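Local coordinates for aldolase (Escherichia coli, PDB 6VOP), which is of unknown function but belongs to the class II aldolase and adducin N-terminal domain family and is found in a four-chain assembly, at residues 41-46 with 61-66; 6-11 with 37-42; 12-17 with 173-178. The protein carries 2 engineered substitutions. All coordinates share one frame; numbering follows the deposited sequence.

Contact 1 of 3, residues 41-46 with 61-66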
ATOM      1  N   ASP A  41     -15.141  32.509   9.877  1.00 49.42           N
ATOM      2  CA  ASP A  41     -15.708  33.203  11.029  1.00 55.18           C
ATOM      3  C   ASP A  41     -14.985  32.885  12.331  1.00 43.90           C
ATOM      4  O   ASP A  41     -15.309  33.487  13.362  1.00 44.42           O
ATOM      5  CB  ASP A  41     -17.197  32.866  11.168  1.00 63.36           C
ATOM      6  CG  ASP A  41     -17.454  31.372  11.276  1.00 68.32           C
ATOM      7  OD1 ASP A  41     -16.485  30.589  11.209  1.00 70.26           O
ATOM      8  OD2 ASP A  41     -18.632  30.979  11.430  1.00 72.35           O
ATOM      9  N   GLY A  42     -14.022  31.964  12.315  1.00 40.97           N
ATOM     10  CA  GLY A  42     -13.287  31.578  13.495  1.00 40.43           C
ATOM     11  C   GLY A  42     -13.720  30.262  14.108  1.00 41.13           C
ATOM     12  O   GLY A  42     -12.984  29.707  14.931  1.00 40.27           O
ATOM     13  N   ASN A  43     -14.890  29.751  13.730  1.00 40.21           N
ATOM     14  CA  ASN A  43     -15.376  28.495  14.276  1.00 32.49           C
ATOM     15  C   ASN A  43     -14.611  27.316  13.676  1.00 30.60           C
ATOM     16  O   ASN A  43     -13.911  27.437  12.667  1.00 31.26           O
ATOM     17  CB  ASN A  43     -16.874  28.340  14.020  1.00 31.79           C
ATOM     18  CG  ASN A  43     -17.702  29.336  14.801  1.00 36.91           C
ATOM     19  OD1 ASN A  43     -17.340  29.725  15.911  1.00 40.21           O
ATOM     20  ND2 ASN A  43     -18.824  29.756  14.224  1.00 35.23           N
ATOM     21  N   LEU A  44     -14.760  26.161  14.311  1.00 34.48           N
ATOM     22  CA  LEU A  44     -14.052  24.956  13.913  1.00 35.62           C
ATOM     23  C   LEU A  44     -14.954  24.033  13.105  1.00 40.51           C
ATOM     24  O   LEU A  44     -16.168  23.975  13.313  1.00 35.84           O
ATOM     25  CB  LEU A  44     -13.522  24.203  15.134  1.00 32.51           C
ATOM     26  CG  LEU A  44     -12.212  24.680  15.756  1.00 37.08           C
ATOM     27  CD1 LEU A  44     -12.416  25.955  16.566  1.00 31.56           C
ATOM     28  CD2 LEU A  44     -11.631  23.575  16.620  1.00 37.49           C
ATOM     29  N   LEU A  45     -14.333  23.303  12.184  1.00 34.55           N
ATOM     30  CA  LEU A  45     -14.995  22.261  11.408  1.00 25.61           C
ATOM     31  C   LEU A  45     -14.200  20.981  11.620  1.00 24.38           C
ATOM     32  O   LEU A  45     -13.079  20.858  11.122  1.00 38.50           O
ATOM     33  CB  LEU A  45     -15.059  22.640   9.928  1.00 25.51           C
ATOM     34  CG  LEU A  45     -15.933  21.793   9.006  1.00 28.97           C
ATOM     35  CD1 LEU A  45     -17.408  22.072   9.252  1.00 29.20           C
ATOM     36  CD2 LEU A  45     -15.564  22.071   7.559  1.00 32.26           C
ATOM     37  N   ALA A  46     -14.765  20.035  12.367  1.00 26.37           N
ATOM     38  CA  ALA A  46     -14.030  18.850  12.786  1.00 31.31           C
ATOM     39  C   ALA A  46     -14.807  17.584  12.458  1.00 30.80           C
ATOM     40  O   ALA A  46     -16.038  17.592  12.364  1.00 36.42           O
ATOM     41  CB  ALA A  46     -13.720  18.881  14.290  1.00 25.21           C
ATOM     42  N   LEU A  61     -20.469  16.956   9.548  1.00 38.20           N
ATOM     43  CA  LEU A  61     -19.230  17.348  10.199  1.00 27.33           C
ATOM     44  C   LEU A  61     -19.525  18.280  11.368  1.00 34.49           C
ATOM     45  O   LEU A  61     -20.423  19.123  11.301  1.00 33.60           O
ATOM     46  CB  LEU A  61     -18.300  18.032   9.196  1.00 39.75           C
ATOM     47  CG  LEU A  61     -17.615  17.128   8.169  1.00 34.81           C
ATOM     48  CD1 LEU A  61     -16.916  17.949   7.095  1.00 25.83           C
ATOM     49  CD2 LEU A  61     -16.629  16.202   8.864  1.00 36.69           C
ATOM     50  N   SER A  62     -18.763  18.120  12.445  1.00 35.70           N
ATOM     51  CA  SER A  62     -19.001  18.900  13.651  1.00 27.35           C
ATOM     52  C   SER A  62     -18.600  20.357  13.450  1.00 32.63           C
ATOM     53  O   SER A  62     -17.743  20.686  12.625  1.00 36.14           O
ATOM     54  CB  SER A  62     -18.230  18.308  14.830  1.00 26.91           C
ATOM     55  OG  SER A  62     -18.488  16.921  14.958  1.00 29.97           O
ATOM     56  N   LYS A  63     -19.240  21.234  14.221  1.00 37.49           N
ATOM     57  CA  LYS A  63     -18.964  22.667  14.206  1.00 32.96           C
ATOM     58  C   LYS A  63     -18.833  23.117  15.655  1.00 32.49           C
ATOM     59  O   LYS A  63     -19.799  23.037  16.421  1.00 27.65           O
ATOM     60  CB  LYS A  63     -20.072  23.432  13.480  1.00 27.12           C
ATOM     61  CG  LYS A  63     -19.716  24.853  13.075  1.00 27.85           C
ATOM     62  CD  LYS A  63     -20.774  25.429  12.144  1.00 40.99           C
ATOM     63  CE  LYS A  63     -20.576  26.919  11.920  1.00 48.70           C
ATOM     64  NZ  LYS A  63     -21.754  27.541  11.247  1.00 50.48           N
ATOM     65  N   VAL A  64     -17.640  23.569  16.037  1.00 27.15           N
ATOM     66  CA  VAL A  64     -17.334  23.930  17.417  1.00 38.03           C
ATOM     67  C   VAL A  64     -16.802  25.356  17.446  1.00 37.45           C
ATOM     68  O   VAL A  64     -15.987  25.743  16.602  1.00 40.13           O
ATOM     69  CB  VAL A  64     -16.316  22.956  18.050  1.00 28.59           C
ATOM     70  CG1 VAL A  64     -16.088  23.295  19.514  1.00 30.45           C
ATOM     71  CG2 VAL A  64     -16.790  21.516  17.903  1.00 33.25           C
ATOM     72  N   ALA A  65     -17.264  26.135  18.421  1.00 42.11           N
ATOM     73  CA  ALA A  65     -16.785  27.495  18.601  1.00 43.97           C
ATOM     74  C   ALA A  65     -15.407  27.494  19.260  1.00 35.66           C
ATOM     75  O   ALA A  65     -14.916  26.471  19.741  1.00 34.19           O
ATOM     76  CB  ALA A  65     -17.775  28.306  19.435  1.00 37.17           C
ATOM     77  N   ALA A  66     -14.784  28.674  19.283  1.00 47.66           N
ATOM     78  CA  ALA A  66     -13.439  28.790  19.841  1.00 48.18           C
ATOM     79  C   ALA A  66     -13.406  28.436  21.323  1.00 42.99           C
ATOM     80  O   ALA A  66     -12.388  27.939  21.820  1.00 38.26           O
ATOM     81  CB  ALA A  66     -12.900  30.203  19.618  1.00 40.83           C
TER
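Lys63 and Asn43 meet beside an Asx turn: the fully extended lysine side chain passes obliquely by the asparagine amide, with Lys63 CE 4.1 Å from Asn43 ND2. Asp41 makes that turn, its OD1 accepting from Asn43 N at 3.1 Å, and so leads the chain into strand 44-46. The other end of the asparagine amide faces the opposite segment as well, OD1 lying 3.5 Å from Ala65 CA.

Beyond the turn, strands 44-46 and 62-64 form an antiparallel ladder. Leu44 with Val64 and Ala46 with Ser62 are its hydrogen-bonded pairs. Each residue donates its N to the O of its partner, as in Leu44 N to Val64 O at 2.6 Å and Ser62 N to Ala46 O at 2.8 Å. Leu45 and Lys63 form the non-hydrogen-bonded pair between them, where Lys63 CA directs a CH...O contact to Leu44 O at 3.2 Å.

Leu44 and Val64 set their CB atoms side by side on the same face as Ala46 and Ser62, the face covered by helix 80-89. On the other face Leu45 has CG anti to its backbone N (chi1 -169°), and CD1 leans across to Leu61 CB at 4.1 Å, beneath helix 7-24.

All four hydrogen bonds across the segments run from backbone to backbone, with Leu44 on one face and Leu45 on the other left to apolar packing. Lys63 NZ lies near Asp41 OD2 without touching it and makes a weak, long ion pair with Glu8; the two acidic groups would probably favour its positive charge.

Contact 2 of 3, residues 6-11 with 37-42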
ATOM      1  N   LYS A   6     -21.292  28.153  -1.541  1.00 42.20           N
ATOM      2  CA  LYS A   6     -20.919  28.545  -0.186  1.00 49.49           C
ATOM      3  C   LYS A   6     -19.513  28.065   0.154  1.00 46.39           C
ATOM      4  O   LYS A   6     -19.126  26.947  -0.186  1.00 38.96           O
ATOM      5  CB  LYS A   6     -21.922  27.996   0.833  1.00 56.25           C
ATOM      6  CG  LYS A   6     -22.745  29.064   1.544  1.00 53.69           C
ATOM      7  CD  LYS A   6     -23.723  29.739   0.596  1.00 63.20           C
ATOM      8  CE  LYS A   6     -24.781  28.759   0.106  1.00 71.56           C
ATOM      9  NZ  LYS A   6     -25.761  29.398  -0.820  1.00 71.64           N
ATOM     10  N   VAL A   7     -18.755  28.925   0.836  1.00 46.02           N
ATOM     11  CA  VAL A   7     -17.379  28.594   1.188  1.00 38.97           C
ATOM     12  C   VAL A   7     -17.341  27.464   2.210  1.00 37.43           C
ATOM     13  O   VAL A   7     -16.500  26.561   2.123  1.00 45.08           O
ATOM     14  CB  VAL A   7     -16.647  29.848   1.695  1.00 34.00           C
ATOM     15  CG1 VAL A   7     -15.226  29.507   2.113  1.00 29.22           C
ATOM     16  CG2 VAL A   7     -16.647  30.926   0.622  1.00 33.60           C
ATOM     17  N   GLU A   8     -18.249  27.492   3.189  1.00 31.10           N
ATOM     18  CA  GLU A   8     -18.284  26.437   4.198  1.00 35.05           C
ATOM     19  C   GLU A   8     -18.571  25.081   3.568  1.00 34.75           C
ATOM     20  O   GLU A   8     -18.034  24.058   4.007  1.00 37.05           O
ATOM     21  CB  GLU A   8     -19.330  26.760   5.266  1.00 43.92           C
ATOM     22  CG  GLU A   8     -19.321  25.807   6.458  1.00 45.96           C
ATOM     23  CD  GLU A   8     -20.467  26.057   7.424  1.00 58.44           C
ATOM     24  OE1 GLU A   8     -21.564  25.497   7.210  1.00 62.20           O
ATOM     25  OE2 GLU A   8     -20.272  26.819   8.397  1.00 63.39           O
ATOM     26  N   GLN A   9     -19.416  25.054   2.535  1.00 36.42           N
ATOM     27  CA  GLN A   9     -19.721  23.795   1.866  1.00 34.76           C
ATOM     28  C   GLN A   9     -18.487  23.223   1.181  1.00 38.85           C
ATOM     29  O   GLN A   9     -18.239  22.013   1.247  1.00 41.14           O
ATOM     30  CB  GLN A   9     -20.859  23.997   0.862  1.00 38.32           C
ATOM     31  CG  GLN A   9     -21.192  22.767   0.029  1.00 52.34           C
ATOM     32  CD  GLN A   9     -21.638  21.583   0.873  1.00 60.35           C
ATOM     33  OE1 GLN A   9     -21.446  20.425   0.496  1.00 63.81           O
ATOM     34  NE2 GLN A   9     -22.242  21.872   2.019  1.00 59.70           N
ATOM     35  N   SER A  10     -17.694  24.077   0.533  1.00 35.64           N
ATOM     36  CA  SER A  10     -16.475  23.604  -0.110  1.00 39.05           C
ATOM     37  C   SER A  10     -15.420  23.202   0.913  1.00 42.92           C
ATOM     38  O   SER A  10     -14.591  22.327   0.636  1.00 56.46           O
ATOM     39  CB  SER A  10     -15.933  24.677  -1.053  1.00 37.55           C
ATOM     40  OG  SER A  10     -16.745  24.782  -2.210  1.00 46.04           O
ATOM     41  N   LEU A  11     -15.433  23.818   2.096  1.00 32.45           N
ATOM     42  CA  LEU A  11     -14.517  23.402   3.152  1.00 28.33           C
ATOM     43  C   LEU A  11     -14.921  22.050   3.727  1.00 30.75           C
ATOM     44  O   LEU A  11     -14.061  21.218   4.039  1.00 26.45           O
ATOM     45  CB  LEU A  11     -14.465  24.465   4.246  1.00 25.16           C
ATOM     46  CG  LEU A  11     -13.713  25.736   3.855  1.00 27.96           C
ATOM     47  CD1 LEU A  11     -14.018  26.873   4.818  1.00 25.29           C
ATOM     48  CD2 LEU A  11     -12.221  25.467   3.789  1.00 24.11           C
ATOM     49  N   LEU A  37     -10.399  22.060  10.872  1.00 25.02           N
ATOM     50  CA  LEU A  37      -9.913  23.277  10.241  1.00 27.56           C
ATOM     51  C   LEU A  37     -10.670  24.469  10.807  1.00 34.39           C
ATOM     52  O   LEU A  37     -11.723  24.323  11.434  1.00 37.26           O
ATOM     53  CB  LEU A  37     -10.055  23.228   8.711  1.00 26.00           C
ATOM     54  CG  LEU A  37     -11.457  23.165   8.093  1.00 28.95           C
ATOM     55  CD1 LEU A  37     -11.984  24.553   7.733  1.00 30.53           C
ATOM     56  CD2 LEU A  37     -11.452  22.267   6.865  1.00 28.73           C
ATOM     57  N   LEU A  38     -10.122  25.658  10.574  1.00 42.09           N
ATOM     58  CA  LEU A  38     -10.720  26.906  11.032  1.00 31.40           C
ATOM     59  C   LEU A  38     -11.526  27.522   9.896  1.00 32.12           C
ATOM     60  O   LEU A  38     -10.990  27.767   8.810  1.00 33.15           O
ATOM     61  CB  LEU A  38      -9.650  27.884  11.514  1.00 34.28           C
ATOM     62  CG  LEU A  38      -9.234  27.808  12.983  1.00 48.50           C
ATOM     63  CD1 LEU A  38      -8.490  29.072  13.386  1.00 41.51           C
ATOM     64  CD2 LEU A  38     -10.440  27.582  13.878  1.00 47.67           C
ATOM     65  N   LEU A  39     -12.804  27.770  10.150  1.00 33.05           N
ATOM     66  CA  LEU A  39     -13.652  28.462   9.196  1.00 38.43           C
ATOM     67  C   LEU A  39     -13.344  29.958   9.212  1.00 44.06           C
ATOM     68  O   LEU A  39     -12.740  30.463  10.162  1.00 45.92           O
ATOM     69  CB  LEU A  39     -15.120  28.209   9.528  1.00 32.90           C
ATOM     70  CG  LEU A  39     -15.594  26.764   9.374  1.00 30.03           C
ATOM     71  CD1 LEU A  39     -16.817  26.512  10.236  1.00 36.07           C
ATOM     72  CD2 LEU A  39     -15.892  26.453   7.920  1.00 30.43           C
ATOM     73  N   PRO A  40     -13.730  30.687   8.158  1.00 46.71           N
ATOM     74  CA  PRO A  40     -13.456  32.136   8.134  1.00 43.62           C
ATOM     75  C   PRO A  40     -13.974  32.888   9.351  1.00 50.72           C
ATOM     76  O   PRO A  40     -13.307  33.817   9.824  1.00 57.36           O
ATOM     77  CB  PRO A  40     -14.153  32.594   6.847  1.00 45.96           C
ATOM     78  CG  PRO A  40     -14.134  31.399   5.969  1.00 43.30           C
ATOM     79  CD  PRO A  40     -14.276  30.209   6.873  1.00 50.95           C
ATOM     80  N   ASP A  41     -15.141  32.509   9.877  1.00 49.42           N
ATOM     81  CA  ASP A  41     -15.708  33.203  11.029  1.00 55.18           C
ATOM     82  C   ASP A  41     -14.985  32.885  12.331  1.00 43.90           C
ATOM     83  O   ASP A  41     -15.309  33.487  13.362  1.00 44.42           O
ATOM     84  CB  ASP A  41     -17.197  32.866  11.168  1.00 63.36           C
ATOM     85  CG  ASP A  41     -17.454  31.372  11.276  1.00 68.32           C
ATOM     86  OD1 ASP A  41     -16.485  30.589  11.209  1.00 70.26           O
ATOM     87  OD2 ASP A  41     -18.632  30.979  11.430  1.00 72.35           O
ATOM     88  N   GLY A  42     -14.022  31.964  12.315  1.00 40.97           N
ATOM     89  CA  GLY A  42     -13.287  31.578  13.495  1.00 40.43           C
ATOM     90  C   GLY A  42     -13.720  30.262  14.108  1.00 41.13           C
ATOM     91  O   GLY A  42     -12.984  29.707  14.931  1.00 40.27           O
TER
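A beta hairpin joins strands 33-38 and 44-46, and here its incoming arm and its type I turn, Leu39 to Gly42, pack through Leu37, Leu39 and Pro40 against Leu11 in the first turns of helix 7-24. The turn is closed by Gly42 N donating to Leu39 O at 2.9 Å, and Gly42 takes a positive phi of 102° as the chain leaves it.

Leu11 carries the contact and divides its two methyls between three partners. CD1 lies 3.6 Å from Leu39 CD2, the two leucine side chains running past each other in opposite directions, and the same methyl meets Pro40 CD tip to tip at 3.9 Å. The second methyl, CD2, goes to Leu37 CD1 at 4.1 Å. Leu37 holds its CG between its own backbone N and carbonyl carbon (chi1 65°), a crowded position that brings CD2 within 4.0 Å of Leu11 O.

One turn earlier in the helix, Glu8 adds its aliphatic part: CG rests 3.8 Å from Leu39 CD2. Its extended chain then carries the carboxylate past this leucine, where OE1 forms a weak, long ion pair with Arg12. At the outer margin Val7 CG1 approaches Pro40 CG more loosely, at 4.4 Å.

No hydrogen bond links the two segments; the contact is mainly apolar packing. Within the sheet, strand 33-38 runs between strands 44-46 and 95-99. Leu38 points away from the helix and packs against Leu44 of strand 44-46, while its backbone is bonded to Lys94.

Contact 3 of 3, residues 12-17 with 173-178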
ATOM      1  N   ARG A  12     -16.228  21.811   3.876  1.00 33.05           N
ATOM      2  CA  ARG A  12     -16.692  20.503   4.324  1.00 34.51           C
ATOM      3  C   ARG A  12     -16.330  19.419   3.316  1.00 37.76           C
ATOM      4  O   ARG A  12     -15.906  18.322   3.700  1.00 27.40           O
ATOM      5  CB  ARG A  12     -18.203  20.527   4.556  1.00 32.96           C
ATOM      6  CG  ARG A  12     -18.649  21.357   5.744  1.00 30.22           C
ATOM      7  CD  ARG A  12     -20.167  21.426   5.823  1.00 33.27           C
ATOM      8  NE  ARG A  12     -20.617  22.225   6.959  1.00 36.75           N
ATOM      9  CZ  ARG A  12     -21.020  21.715   8.118  1.00 45.28           C
ATOM     10  NH1 ARG A  12     -21.029  20.401   8.300  1.00 46.50           N
ATOM     11  NH2 ARG A  12     -21.412  22.519   9.098  1.00 44.32           N
ATOM     12  N   GLU A  13     -16.491  19.708   2.022  1.00 32.30           N
ATOM     13  CA  GLU A  13     -16.142  18.732   0.995  1.00 31.64           C
ATOM     14  C   GLU A  13     -14.639  18.496   0.946  1.00 33.38           C
ATOM     15  O   GLU A  13     -14.193  17.362   0.734  1.00 37.40           O
ATOM     16  CB  GLU A  13     -16.656  19.190  -0.371  1.00 33.36           C
ATOM     17  CG  GLU A  13     -18.146  18.991  -0.576  1.00 46.85           C
ATOM     18  CD  GLU A  13     -18.670  19.732  -1.792  1.00 66.72           C
ATOM     19  OE1 GLU A  13     -19.903  19.750  -1.995  1.00 73.57           O
ATOM     20  OE2 GLU A  13     -17.847  20.296  -2.546  1.00 73.26           O
ATOM     21  N   GLU A  14     -13.842  19.553   1.135  1.00 29.20           N
ATOM     22  CA  GLU A  14     -12.392  19.384   1.147  1.00 35.09           C
ATOM     23  C   GLU A  14     -11.955  18.498   2.304  1.00 30.64           C
ATOM     24  O   GLU A  14     -11.065  17.652   2.147  1.00 27.37           O
ATOM     25  CB  GLU A  14     -11.697  20.746   1.223  1.00 38.61           C
ATOM     26  CG  GLU A  14     -10.175  20.655   1.186  1.00 52.77           C
ATOM     27  CD  GLU A  14      -9.489  21.944   1.607  1.00 60.57           C
ATOM     28  OE1 GLU A  14      -8.268  22.069   1.381  1.00 61.13           O
ATOM     29  OE2 GLU A  14     -10.169  22.832   2.164  1.00 66.82           O
ATOM     30  N   MET A  15     -12.571  18.672   3.475  1.00 27.57           N
ATOM     31  CA  MET A  15     -12.256  17.816   4.612  1.00 27.71           C
ATOM     32  C   MET A  15     -12.671  16.376   4.344  1.00 31.30           C
ATOM     33  O   MET A  15     -11.897  15.446   4.594  1.00 32.72           O
ATOM     34  CB  MET A  15     -12.936  18.350   5.870  1.00 31.20           C
ATOM     35  CG  MET A  15     -12.959  17.374   7.032  1.00 38.93           C
ATOM     36  SD  MET A  15     -13.267  18.217   8.594  1.00 41.22           S
ATOM     37  CE  MET A  15     -11.754  19.159   8.746  1.00 30.39           C
ATOM     38  N   THR A  16     -13.887  16.178   3.830  1.00 32.21           N
ATOM     39  CA  THR A  16     -14.326  14.846   3.431  1.00 26.67           C
ATOM     40  C   THR A  16     -13.384  14.242   2.397  1.00 32.85           C
ATOM     41  O   THR A  16     -13.010  13.067   2.496  1.00 32.70           O
ATOM     42  CB  THR A  16     -15.751  14.913   2.879  1.00 33.61           C
ATOM     43  OG1 THR A  16     -16.640  15.378   3.902  1.00 37.53           O
ATOM     44  CG2 THR A  16     -16.210  13.546   2.399  1.00 41.73           C
ATOM     45  N   ARG A  17     -12.984  15.037   1.400  1.00 27.59           N
ATOM     46  CA  ARG A  17     -12.115  14.530   0.342  1.00 34.73           C
ATOM     47  C   ARG A  17     -10.742  14.159   0.890  1.00 38.35           C
ATOM     48  O   ARG A  17     -10.219  13.074   0.605  1.00 43.72           O
ATOM     49  CB  ARG A  17     -11.996  15.572  -0.775  1.00 31.05           C
ATOM     50  CG  ARG A  17     -11.280  15.088  -2.027  1.00 37.54           C
ATOM     51  CD  ARG A  17      -9.910  15.734  -2.167  1.00 50.73           C
ATOM     52  NE  ARG A  17      -9.996  17.190  -2.236  1.00 58.28           N
ATOM     53  CZ  ARG A  17      -8.943  18.000  -2.249  1.00 63.84           C
ATOM     54  NH1 ARG A  17      -7.716  17.497  -2.195  1.00 66.74           N
ATOM     55  NH2 ARG A  17      -9.115  19.314  -2.312  1.00 61.28           N
ATOM     56  N   SER A 173      -3.378  25.773   6.533  1.00 37.75           N
ATOM     57  CA  SER A 173      -4.529  25.321   5.765  1.00 36.52           C
ATOM     58  C   SER A 173      -4.599  23.808   5.903  1.00 40.18           C
ATOM     59  O   SER A 173      -3.608  23.158   6.246  1.00 43.10           O
ATOM     60  CB  SER A 173      -4.435  25.735   4.291  1.00 38.65           C
ATOM     61  OG  SER A 173      -3.465  24.969   3.600  1.00 36.98           O
ATOM     62  N   LEU A 174      -5.787  23.253   5.641  1.00 38.84           N
ATOM     63  CA  LEU A 174      -5.951  21.807   5.751  1.00 30.73           C
ATOM     64  C   LEU A 174      -5.039  21.075   4.778  1.00 31.00           C
ATOM     65  O   LEU A 174      -4.450  20.043   5.123  1.00 32.59           O
ATOM     66  CB  LEU A 174      -7.408  21.413   5.517  1.00 32.09           C
ATOM     67  CG  LEU A 174      -7.706  19.927   5.743  1.00 32.66           C
ATOM     68  CD1 LEU A 174      -7.254  19.495   7.130  1.00 28.02           C
ATOM     69  CD2 LEU A 174      -9.180  19.629   5.541  1.00 34.23           C
ATOM     70  N   GLN A 175      -4.903  21.598   3.558  1.00 32.14           N
ATOM     71  CA  GLN A 175      -3.985  20.994   2.598  1.00 36.16           C
ATOM     72  C   GLN A 175      -2.551  21.046   3.109  1.00 40.52           C
ATOM     73  O   GLN A 175      -1.801  20.072   2.974  1.00 37.27           O
ATOM     74  CB  GLN A 175      -4.108  21.697   1.245  1.00 42.53           C
ATOM     75  CG  GLN A 175      -3.401  20.980   0.103  1.00 54.01           C
ATOM     76  CD  GLN A 175      -4.088  19.684  -0.292  1.00 60.15           C
ATOM     77  OE1 GLN A 175      -5.234  19.686  -0.747  1.00 60.99           O
ATOM     78  NE2 GLN A 175      -3.387  18.569  -0.121  1.00 55.73           N
ATOM     79  N   GLU A 176      -2.158  22.169   3.714  1.00 38.97           N
ATOM     80  CA  GLU A 176      -0.800  22.291   4.231  1.00 37.90           C
ATOM     81  C   GLU A 176      -0.563  21.321   5.382  1.00 36.25           C
ATOM     82  O   GLU A 176       0.469  20.641   5.429  1.00 39.36           O
ATOM     83  CB  GLU A 176      -0.529  23.727   4.675  1.00 43.45           C
ATOM     84  CG  GLU A 176       0.936  24.007   4.950  1.00 53.50           C
ATOM     85  CD  GLU A 176       1.151  25.303   5.703  1.00 64.36           C
ATOM     86  OE1 GLU A 176       1.532  25.246   6.892  1.00 53.07           O
ATOM     87  OE2 GLU A 176       0.937  26.377   5.101  1.00 78.17           O
ATOM     88  N   ALA A 177      -1.509  21.244   6.322  1.00 43.42           N
ATOM     89  CA  ALA A 177      -1.362  20.317   7.438  1.00 26.24           C
ATOM     90  C   ALA A 177      -1.374  18.868   6.967  1.00 39.94           C
ATOM     91  O   ALA A 177      -0.682  18.023   7.547  1.00 43.50           O
ATOM     92  CB  ALA A 177      -2.467  20.551   8.468  1.00 25.73           C
ATOM     93  N   ALA A 178      -2.147  18.561   5.924  1.00 32.15           N
ATOM     94  CA  ALA A 178      -2.134  17.210   5.373  1.00 33.76           C
ATOM     95  C   ALA A 178      -0.790  16.897   4.730  1.00 36.32           C
ATOM     96  O   ALA A 178      -0.211  15.829   4.961  1.00 27.43           O
ATOM     97  CB  ALA A 178      -3.269  17.039   4.363  1.00 28.02           C
TER
HETATM   98  O   HOH W   1      -6.828  24.172   2.206  1.00 29.62           O
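Two nearly parallel helices lie side by side here, packing Met15 and Glu14 of helix 7-24 against Leu174 and Gln175 in the first turn of helix 174-194. The axes of the short helical pieces run in the same direction at 16° and come no closer than 11.2 Å, so the space between them is bridged by side chains rather than by backbone.

Leu174 does most of the filling. With CG anti to its backbone N (chi1 -174°), it crosses Met15 at about a right angle and presses CD2 against the base of that residue, 3.7 Å from Met15 CA and 4.0 Å from Met15 CB. Met15 bends at its last torsion, which returns CE to the same leucine methyl.

Beside this apolar pair runs a polar seam. The extended Glu14 side chain brings OE1 to 4.0 Å from Gln175 N, and a water to one side bridges them, donating to Glu14 OE1 at 2.7 Å and accepting a weak bond from Gln175 N. The carboxylate thus faces the amino end of a helix, which would probably favour its negative charge, if modestly. Ser173 is the N-cap of that helix, its OG accepting Glu176 N at 3.1 Å. Farther along, the Arg17 and Gln175 side chains cross at about a right angle with guanidinium and amide planes 22° apart, Arg17 NH1 3.6 Å from Gln175 OE1.

Below the helix pair lies the sheet: Met15 rests on Leu35 and Leu37 of strand 33-38, and Leu174 reaches Ala95 and Val97 of strand 95-99. Ile18, one turn on from Met15, continues the packing against Leu174, Gln175 and Ala178, while Asn55 and Cys52 of a second subunit pack on Arg17 and Gln175.

Contacts 2 and 3 use successive parts of helix 7-24, their centres about 11 Å apart, while the centre of contact 1 lies about 9 Å from that of contact 2 and 14 Å from that of contact 3. Contacts 1 and 2 share Asp41 and Gly42 and are tied by a probable hydrogen bond from Leu45 N to Leu37 O, 2.9 Å. Leu37 CD2 links contact 2 to contact 3, lying 3.7 Å from Leu174 CD2. Arg12 CG packs at 3.6 Å on Leu45 CD2, joining contacts 3 and 1. The side chains of His98, His100 and His165 converge in a way consistent with a metal site, though no metal is modelled there; no residue of the three contacts belongs to that trio.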